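Local coordinates for protein lipase, class 3 (Penicillium roqueforti FM164, PDB 6L7N) that probably hydrolyses the ester bonds of triacylglycerols and related lipids, as a fungal class 3 lipase of the alpha/beta-hydrolase fold, at residues 95-100 / 209-214; 193-198 / 213-218. All coordinates share one frame; numbering follows the deposited sequence.

Contact 1: 95-100 / 209-214; sequences AIFVYT and LAMGYV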
ATOM      1  N   ALA A  95      -4.706 -15.957  10.636  1.00 10.24           N
ATOM      2  CA  ALA A  95      -5.763 -14.965  10.574  1.00 13.04           C
ATOM      3  C   ALA A  95      -7.002 -15.545   9.912  1.00 16.13           C
ATOM      4  O   ALA A  95      -6.924 -16.286   8.928  1.00 12.86           O
ATOM      5  CB  ALA A  95      -5.309 -13.712   9.825  1.00  9.33           C
ATOM      6  N   ILE A  96      -8.132 -15.221  10.500  1.00 16.93           N
ATOM      7  CA  ILE A  96      -9.460 -15.501   9.985  1.00 18.17           C
ATOM      8  C   ILE A  96      -9.972 -14.228   9.330  1.00 16.95           C
ATOM      9  O   ILE A  96      -9.710 -13.122   9.816  1.00 18.14           O
ATOM     10  CB  ILE A  96     -10.363 -15.962  11.147  1.00 18.56           C
ATOM     11  CG1 ILE A  96     -10.043 -17.405  11.516  1.00 30.20           C
ATOM     12  CG2 ILE A  96     -11.811 -15.776  10.842  1.00 30.19           C
ATOM     13  CD1 ILE A  96      -9.709 -18.264  10.338  1.00 28.77           C
ATOM     14  N   PHE A  97     -10.672 -14.363   8.216  1.00 14.96           N
ATOM     15  CA  PHE A  97     -11.193 -13.186   7.536  1.00 16.92           C
ATOM     16  C   PHE A  97     -12.703 -13.093   7.732  1.00 18.25           C
ATOM     17  O   PHE A  97     -13.355 -14.067   8.110  1.00 21.01           O
ATOM     18  CB  PHE A  97     -10.786 -13.245   6.067  1.00  9.55           C
ATOM     19  CG  PHE A  97      -9.316 -13.476   5.898  1.00  9.20           C
ATOM     20  CD1 PHE A  97      -8.407 -12.550   6.405  1.00  8.75           C
ATOM     21  CD2 PHE A  97      -8.834 -14.647   5.338  1.00 12.93           C
ATOM     22  CE1 PHE A  97      -7.041 -12.756   6.287  1.00 13.41           C
ATOM     23  CE2 PHE A  97      -7.462 -14.874   5.236  1.00 10.93           C
ATOM     24  CZ  PHE A  97      -6.563 -13.921   5.705  1.00 11.09           C
ATOM     25  N   VAL A  98     -13.249 -11.890   7.547  1.00 11.43           N
ATOM     26  CA  VAL A  98     -14.688 -11.645   7.688  1.00 12.47           C
ATOM     27  C   VAL A  98     -15.093 -10.576   6.675  1.00 18.38           C
ATOM     28  O   VAL A  98     -14.407  -9.563   6.526  1.00 13.21           O
ATOM     29  CB  VAL A  98     -15.072 -11.192   9.118  1.00 13.41           C
ATOM     30  CG1 VAL A  98     -16.573 -10.934   9.215  1.00 16.66           C
ATOM     31  CG2 VAL A  98     -14.632 -12.186  10.183  1.00 23.17           C
ATOM     32  N   TYR A  99     -16.213 -10.794   5.985  1.00 10.49           N
ATOM     33  CA  TYR A  99     -16.730  -9.776   5.085  1.00 13.63           C
ATOM     34  C   TYR A  99     -17.402  -8.644   5.860  1.00 14.59           C
ATOM     35  O   TYR A  99     -17.891  -8.822   6.981  1.00 14.52           O
ATOM     36  CB  TYR A  99     -17.763 -10.362   4.128  1.00 18.04           C
ATOM     37  CG  TYR A  99     -17.211 -11.290   3.089  1.00 24.49           C
ATOM     38  CD1 TYR A  99     -16.419 -10.816   2.056  1.00 23.56           C
ATOM     39  CD2 TYR A  99     -17.494 -12.644   3.133  1.00 20.86           C
ATOM     40  CE1 TYR A  99     -15.923 -11.664   1.098  1.00 27.24           C
ATOM     41  CE2 TYR A  99     -17.008 -13.498   2.177  1.00 35.31           C
ATOM     42  CZ  TYR A  99     -16.217 -13.008   1.167  1.00 30.55           C
ATOM     43  OH  TYR A  99     -15.733 -13.877   0.214  1.00 43.93           O
ATOM     44  N   THR A 100     -17.456  -7.469   5.224  1.00  8.82           N
ATOM     45  CA  THR A 100     -18.284  -6.371   5.709  1.00 12.44           C
ATOM     46  C   THR A 100     -18.677  -5.488   4.533  1.00 11.01           C
ATOM     47  O   THR A 100     -18.038  -5.504   3.476  1.00  9.65           O
ATOM     48  CB  THR A 100     -17.581  -5.525   6.784  1.00 14.73           C
ATOM     49  OG1 THR A 100     -18.549  -4.707   7.447  1.00 15.11           O
ATOM     50  CG2 THR A 100     -16.543  -4.593   6.150  1.00  9.69           C
ATOM     51  N   LEU A 209      -8.642 -16.706  -3.392  1.00 10.44           N
ATOM     52  CA  LEU A 209      -9.688 -16.620  -4.406  1.00 12.59           C
ATOM     53  C   LEU A 209     -10.884 -17.466  -4.013  1.00 10.72           C
ATOM     54  O   LEU A 209     -12.035 -17.027  -4.131  1.00 14.35           O
ATOM     55  CB  LEU A 209      -9.157 -17.076  -5.769  1.00 11.97           C
ATOM     56  CG  LEU A 209      -8.315 -16.066  -6.533  1.00 11.41           C
ATOM     57  CD1 LEU A 209      -7.797 -16.691  -7.812  1.00 15.70           C
ATOM     58  CD2 LEU A 209      -9.142 -14.840  -6.815  1.00  9.42           C
ATOM     59  N   ALA A 210     -10.622 -18.678  -3.508  1.00 14.29           N
ATOM     60  CA  ALA A 210     -11.672 -19.595  -3.080  1.00 10.25           C
ATOM     61  C   ALA A 210     -12.533 -19.034  -1.959  1.00 16.80           C
ATOM     62  O   ALA A 210     -13.604 -19.586  -1.678  1.00 20.90           O
ATOM     63  CB  ALA A 210     -11.050 -20.914  -2.612  1.00 17.80           C
ATOM     64  N   MET A 211     -12.084 -17.981  -1.285  1.00 11.32           N
ATOM     65  CA  MET A 211     -12.874 -17.361  -0.238  1.00 12.12           C
ATOM     66  C   MET A 211     -13.652 -16.150  -0.733  1.00 14.58           C
ATOM     67  O   MET A 211     -14.183 -15.398   0.085  1.00 16.39           O
ATOM     68  CB  MET A 211     -11.969 -16.961   0.927  1.00 12.35           C
ATOM     69  CG  MET A 211     -11.557 -18.142   1.787  1.00 23.61           C
ATOM     70  SD  MET A 211     -10.741 -17.602   3.293  1.00 38.90           S
ATOM     71  CE  MET A 211      -9.104 -17.373   2.648  1.00  9.08           C
ATOM     72  N   GLY A 212     -13.739 -15.943  -2.045  1.00 13.04           N
ATOM     73  CA  GLY A 212     -14.537 -14.856  -2.578  1.00 15.27           C
ATOM     74  C   GLY A 212     -13.817 -13.534  -2.782  1.00 12.16           C
ATOM     75  O   GLY A 212     -14.441 -12.580  -3.267  1.00 11.00           O
ATOM     76  N   TYR A 213     -12.537 -13.454  -2.459  1.00  6.94           N
ATOM     77  CA  TYR A 213     -11.786 -12.213  -2.563  1.00  7.91           C
ATOM     78  C   TYR A 213     -11.108 -12.118  -3.928  1.00  4.81           C
ATOM     79  O   TYR A 213     -10.725 -13.122  -4.522  1.00  7.32           O
ATOM     80  CB  TYR A 213     -10.746 -12.143  -1.441  1.00  9.44           C
ATOM     81  CG  TYR A 213     -11.367 -11.911  -0.080  1.00  9.29           C
ATOM     82  CD1 TYR A 213     -11.861 -12.972   0.671  1.00  8.81           C
ATOM     83  CD2 TYR A 213     -11.490 -10.619   0.437  1.00  6.61           C
ATOM     84  CE1 TYR A 213     -12.442 -12.764   1.900  1.00 11.43           C
ATOM     85  CE2 TYR A 213     -12.071 -10.405   1.663  1.00  9.20           C
ATOM     86  CZ  TYR A 213     -12.556 -11.481   2.392  1.00 14.46           C
ATOM     87  OH  TYR A 213     -13.140 -11.263   3.623  1.00 11.34           O
ATOM     88  N   VAL A 214     -10.963 -10.895  -4.427  1.00  3.78           N
ATOM     89  CA  VAL A 214     -10.304 -10.671  -5.706  1.00  6.35           C
ATOM     90  C   VAL A 214      -9.432  -9.432  -5.580  1.00  5.47           C
ATOM     91  O   VAL A 214      -9.770  -8.494  -4.855  1.00  5.01           O
ATOM     92  CB  VAL A 214     -11.329 -10.534  -6.848  1.00  9.05           C
ATOM     93  CG1 VAL A 214     -10.685 -10.057  -8.141  1.00  7.48           C
ATOM     94  CG2 VAL A 214     -11.943 -11.888  -7.106  1.00 13.58           C
TER

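Contact 2: 193-198 / 213-218; sequences NYRFTH and YVHISP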
ATOM      1  N   ASN A 193      -4.036   2.715 -10.285  1.00  6.59           N
ATOM      2  CA  ASN A 193      -3.743   1.685  -9.289  1.00  7.00           C
ATOM      3  C   ASN A 193      -2.448   0.963  -9.635  1.00  5.29           C
ATOM      4  O   ASN A 193      -2.331   0.373 -10.713  1.00  6.16           O
ATOM      5  CB  ASN A 193      -4.875   0.663  -9.198  1.00  6.20           C
ATOM      6  CG  ASN A 193      -6.175   1.282  -8.774  1.00  5.29           C
ATOM      7  OD1 ASN A 193      -6.254   1.945  -7.727  1.00  6.49           O
ATOM      8  ND2 ASN A 193      -7.212   1.082  -9.584  1.00  6.71           N
ATOM      9  N   TYR A 194      -1.508   0.963  -8.704  1.00  6.31           N
ATOM     10  CA  TYR A 194      -0.214   0.310  -8.886  1.00  5.89           C
ATOM     11  C   TYR A 194      -0.027  -0.686  -7.751  1.00  4.42           C
ATOM     12  O   TYR A 194       0.340  -0.308  -6.637  1.00  6.14           O
ATOM     13  CB  TYR A 194       0.895   1.343  -8.940  1.00  6.83           C
ATOM     14  CG  TYR A 194       0.656   2.281 -10.080  1.00  5.96           C
ATOM     15  CD1 TYR A 194       1.029   1.924 -11.364  1.00 15.51           C
ATOM     16  CD2 TYR A 194       0.017   3.497  -9.889  1.00 10.47           C
ATOM     17  CE1 TYR A 194       0.802   2.751 -12.420  1.00 17.18           C
ATOM     18  CE2 TYR A 194      -0.224   4.340 -10.958  1.00 14.53           C
ATOM     19  CZ  TYR A 194       0.177   3.949 -12.218  1.00 13.62           C
ATOM     20  OH  TYR A 194      -0.022   4.765 -13.291  1.00 44.62           O
ATOM     21  N   ARG A 195      -0.328  -1.955  -8.028  1.00  6.19           N
ATOM     22  CA  ARG A 195      -0.284  -3.005  -7.022  1.00  5.25           C
ATOM     23  C   ARG A 195       0.834  -3.968  -7.368  1.00  5.33           C
ATOM     24  O   ARG A 195       0.946  -4.400  -8.518  1.00  6.27           O
ATOM     25  CB  ARG A 195      -1.617  -3.749  -6.946  1.00  3.70           C
ATOM     26  CG  ARG A 195      -1.629  -4.824  -5.870  1.00  4.81           C
ATOM     27  CD  ARG A 195      -2.945  -5.562  -5.785  1.00  3.80           C
ATOM     28  NE  ARG A 195      -3.278  -6.312  -6.996  1.00  6.15           N
ATOM     29  CZ  ARG A 195      -2.801  -7.515  -7.306  1.00  5.02           C
ATOM     30  NH1 ARG A 195      -3.196  -8.095  -8.439  1.00  3.75           N
ATOM     31  NH2 ARG A 195      -1.924  -8.124  -6.507  1.00  5.07           N
ATOM     32  N   PHE A 196       1.635  -4.328  -6.370  1.00  6.49           N
ATOM     33  CA  PHE A 196       2.847  -5.093  -6.595  1.00  5.94           C
ATOM     34  C   PHE A 196       2.808  -6.405  -5.840  1.00  5.56           C
ATOM     35  O   PHE A 196       2.277  -6.486  -4.727  1.00  8.19           O
ATOM     36  CB  PHE A 196       4.076  -4.289  -6.175  1.00  6.92           C
ATOM     37  CG  PHE A 196       4.248  -3.021  -6.953  1.00  6.96           C
ATOM     38  CD1 PHE A 196       3.550  -1.876  -6.599  1.00  6.73           C
ATOM     39  CD2 PHE A 196       5.091  -2.977  -8.051  1.00  8.11           C
ATOM     40  CE1 PHE A 196       3.705  -0.693  -7.328  1.00  8.99           C
ATOM     41  CE2 PHE A 196       5.238  -1.813  -8.776  1.00  6.54           C
ATOM     42  CZ  PHE A 196       4.541  -0.666  -8.402  1.00  8.05           C
ATOM     43  N   THR A 197       3.376  -7.425  -6.468  1.00  5.77           N
ATOM     44  CA  THR A 197       3.664  -8.690  -5.825  1.00  6.19           C
ATOM     45  C   THR A 197       5.120  -9.037  -6.097  1.00  9.87           C
ATOM     46  O   THR A 197       5.743  -8.505  -7.016  1.00  9.18           O
ATOM     47  CB  THR A 197       2.747  -9.795  -6.350  1.00  3.68           C
ATOM     48  OG1 THR A 197       2.969  -9.925  -7.752  1.00  4.90           O
ATOM     49  CG2 THR A 197       1.267  -9.454  -6.085  1.00  3.83           C
ATOM     50  N   HIS A 198       5.674  -9.932  -5.289  1.00  9.88           N
ATOM     51  CA  HIS A 198       7.054 -10.365  -5.465  1.00  8.66           C
ATOM     52  C   HIS A 198       7.088 -11.879  -5.446  1.00  9.87           C
ATOM     53  O   HIS A 198       6.624 -12.490  -4.479  1.00  6.97           O
ATOM     54  CB  HIS A 198       7.971  -9.803  -4.378  1.00  6.85           C
ATOM     55  CG  HIS A 198       9.406 -10.213  -4.536  1.00 12.09           C
ATOM     56  ND1 HIS A 198      10.207 -10.561  -3.470  1.00 11.28           N
ATOM     57  CD2 HIS A 198      10.178 -10.338  -5.644  1.00 11.36           C
ATOM     58  CE1 HIS A 198      11.413 -10.876  -3.911  1.00 17.01           C
ATOM     59  NE2 HIS A 198      11.422 -10.754  -5.227  1.00 12.55           N
ATOM     60  N   TYR A 213     -12.537 -13.454  -2.459  1.00  6.94           N
ATOM     61  CA  TYR A 213     -11.786 -12.213  -2.563  1.00  7.91           C
ATOM     62  C   TYR A 213     -11.108 -12.118  -3.928  1.00  4.81           C
ATOM     63  O   TYR A 213     -10.725 -13.122  -4.522  1.00  7.32           O
ATOM     64  CB  TYR A 213     -10.746 -12.143  -1.441  1.00  9.44           C
ATOM     65  CG  TYR A 213     -11.367 -11.911  -0.080  1.00  9.29           C
ATOM     66  CD1 TYR A 213     -11.861 -12.972   0.671  1.00  8.81           C
ATOM     67  CD2 TYR A 213     -11.490 -10.619   0.437  1.00  6.61           C
ATOM     68  CE1 TYR A 213     -12.442 -12.764   1.900  1.00 11.43           C
ATOM     69  CE2 TYR A 213     -12.071 -10.405   1.663  1.00  9.20           C
ATOM     70  CZ  TYR A 213     -12.556 -11.481   2.392  1.00 14.46           C
ATOM     71  OH  TYR A 213     -13.140 -11.263   3.623  1.00 11.34           O
ATOM     72  N   VAL A 214     -10.963 -10.895  -4.427  1.00  3.78           N
ATOM     73  CA  VAL A 214     -10.304 -10.671  -5.706  1.00  6.35           C
ATOM     74  C   VAL A 214      -9.432  -9.432  -5.580  1.00  5.47           C
ATOM     75  O   VAL A 214      -9.770  -8.494  -4.855  1.00  5.01           O
ATOM     76  CB  VAL A 214     -11.329 -10.534  -6.848  1.00  9.05           C
ATOM     77  CG1 VAL A 214     -10.685 -10.057  -8.141  1.00  7.48           C
ATOM     78  CG2 VAL A 214     -11.943 -11.888  -7.106  1.00 13.58           C
ATOM     79  N   HIS A 215      -8.290  -9.455  -6.270  1.00  6.15           N
ATOM     80  CA  HIS A 215      -7.355  -8.336  -6.293  1.00  5.23           C
ATOM     81  C   HIS A 215      -7.767  -7.259  -7.288  1.00  8.53           C
ATOM     82  O   HIS A 215      -8.404  -7.525  -8.313  1.00  6.86           O
ATOM     83  CB  HIS A 215      -5.959  -8.790  -6.705  1.00  5.47           C
ATOM     84  CG  HIS A 215      -5.069  -9.138  -5.565  1.00  6.19           C
ATOM     85  ND1 HIS A 215      -4.790  -8.255  -4.543  1.00  4.95           N
ATOM     86  CD2 HIS A 215      -4.363 -10.263  -5.300  1.00  3.82           C
ATOM     87  CE1 HIS A 215      -3.961  -8.830  -3.687  1.00  5.49           C
ATOM     88  NE2 HIS A 215      -3.680 -10.046  -4.128  1.00  6.42           N
ATOM     89  N   ILE A 216      -7.309  -6.037  -7.002  1.00  5.56           N
ATOM     90  CA  ILE A 216      -7.289  -4.982  -8.008  1.00  4.51           C
ATOM     91  C   ILE A 216      -6.345  -5.386  -9.131  1.00  5.98           C
ATOM     92  O   ILE A 216      -5.269  -5.953  -8.891  1.00  5.49           O
ATOM     93  CB  ILE A 216      -6.831  -3.647  -7.392  1.00  6.60           C
ATOM     94  CG1 ILE A 216      -7.587  -3.333  -6.100  1.00  7.23           C
ATOM     95  CG2 ILE A 216      -6.977  -2.488  -8.388  1.00  5.96           C
ATOM     96  CD1 ILE A 216      -9.020  -3.704  -6.122  1.00 17.39           C
ATOM     97  N   SER A 217      -6.727  -5.063 -10.363  1.00  3.99           N
ATOM     98  CA  SER A 217      -5.891  -5.277 -11.530  1.00  6.34           C
ATOM     99  C   SER A 217      -5.394  -3.947 -12.098  1.00  6.94           C
ATOM    100  O   SER A 217      -6.058  -2.920 -11.939  1.00  5.62           O
ATOM    101  CB  SER A 217      -6.670  -6.031 -12.612  1.00  5.06           C
ATOM    102  OG  SER A 217      -6.914  -7.363 -12.177  1.00  7.61           O
ATOM    103  N   PRO A 218      -4.225  -3.932 -12.766  1.00  6.62           N
ATOM    104  CA  PRO A 218      -3.354  -5.105 -12.962  1.00  5.76           C
ATOM    105  C   PRO A 218      -2.455  -5.417 -11.764  1.00 12.41           C
ATOM    106  O   PRO A 218      -2.532  -4.755 -10.723  1.00  7.38           O
ATOM    107  CB  PRO A 218      -2.507  -4.709 -14.169  1.00  6.03           C
ATOM    108  CG  PRO A 218      -2.372  -3.176 -14.015  1.00  7.91           C
ATOM    109  CD  PRO A 218      -3.700  -2.724 -13.439  1.00  6.59           C
TER
HETATM  110  O   HOH W   1      -6.590  -0.418 -12.284  1.00  6.49           O
HETATM  111  O   HOH W   2      -1.443  -2.228 -10.650  1.00 11.04           O

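Contact 1: 95-100 / 209-214
Tyr99 and Tyr213 set their phenol rings in near-parallel planes, one above the rim of the other: the planes are only 9° apart but the centroids are separated by 4.9 Å, so the rings barely overlap. The two side chains run past each other in opposite directions. This brings Tyr99 CE1 over one face of the Tyr213 ring, 3.6 Å from Tyr213 CZ and toward the rim, while Tyr213 OH lies over a face of Tyr99, 3.7 Å from Tyr99 CD1. At the far end of the ring, Tyr99 OH is modelled implausibly close to Met211 O, so its exact place, and with it its approach to Gly212 CA, is doubtful.

Fold-wise, this is surface packing: the loop from helix 88-94 to strand 99-100 lies against the turn before the short, weakly bonded strand around 213-214, far from the centre of the chain. The turn itself is closed by a backbone hydrogen bond from Gly212 N to Leu209 O.

Phe97 extends the contact on the other side of Tyr213, its CB 3.9 Å from Tyr213 OH. Its ring receives Met211 as a Met-aromatic contact at the edge: SD is 5.4 Å from the centroid of the Phe97 ring and 85° off its normal. The bend at chi3 (-83°) turns the Met211 methyl to the same rim, where CE stands 3.8 Å from Phe97 CD2. Trp91 and Pro207 also pack on Phe97.

Contact 2: 193-198 / 213-218
Arg195 lays its guanidinium flat on the imidazole of His215, the planes 4° apart and the centres separated by 3.6 Å. His215 CG sits over the middle of the guanidinium, 3.3 Å from Arg195 CZ, and NH2 in turn lies over the middle of the ring. In its own plane the same group grips a single backbone oxygen side-on. Arg195 NE donates to Ile216 O at 2.8 Å with an N-H...O angle of 153°, approaching a lone pair in the carbonyl plane; the bond from Arg195 NH1 to Ile216 O, at 3.0 Å, is more bent (137°) and comes nearly in line with the C=O bond. The side chain runs out extended and then bends at chi3, which turns NE and NH1 together toward that oxygen. Stack and paired bonds thus fix both the tilt and the rotation of the guanidinium.

Further out, His215 is held by NE2 bonding to Pro204 O and its backbone N to Asp241. A water bridges Asn193 O, Arg195 N and Pro218 O, accepting from Arg195 N at 2.9 Å. Ile216 CG2 packs 3.8 Å from Asn193 ND2, whose amide is oriented by Arg161 and Ile187.

The contact is buried within the alpha/beta-hydrolase fold: strand 193-198 runs between strands 169-173 and 219-222 of the central sheet, while segment 213-218, which runs up to it and packs Ile216 on helix 181-190, leads through a cis peptide before Pro218 into strand 219-222.

In the fold
From the N terminus, the chain passes through the first strands of the central sheet and helix 88-94 before reaching 95-100, the first arm of contact 1. It then builds helix 112-135, strands 140-146 and 169-173, and helix 181-190, and enters the sheet again at 193-198, the first arm of contact 2. The following loop returns through 209-214, closing the long loop of contact 1, and runs on to 215-218, closing the short loop of contact 2. The two loops cross, because contact 2 opens within contact 1 and ends beyond it. Their segments, with contact centres 15 Å apart, overlap at Tyr213 and Val214, so the chain runs directly from surface to interior; Tyr213 serves contact 1 alone.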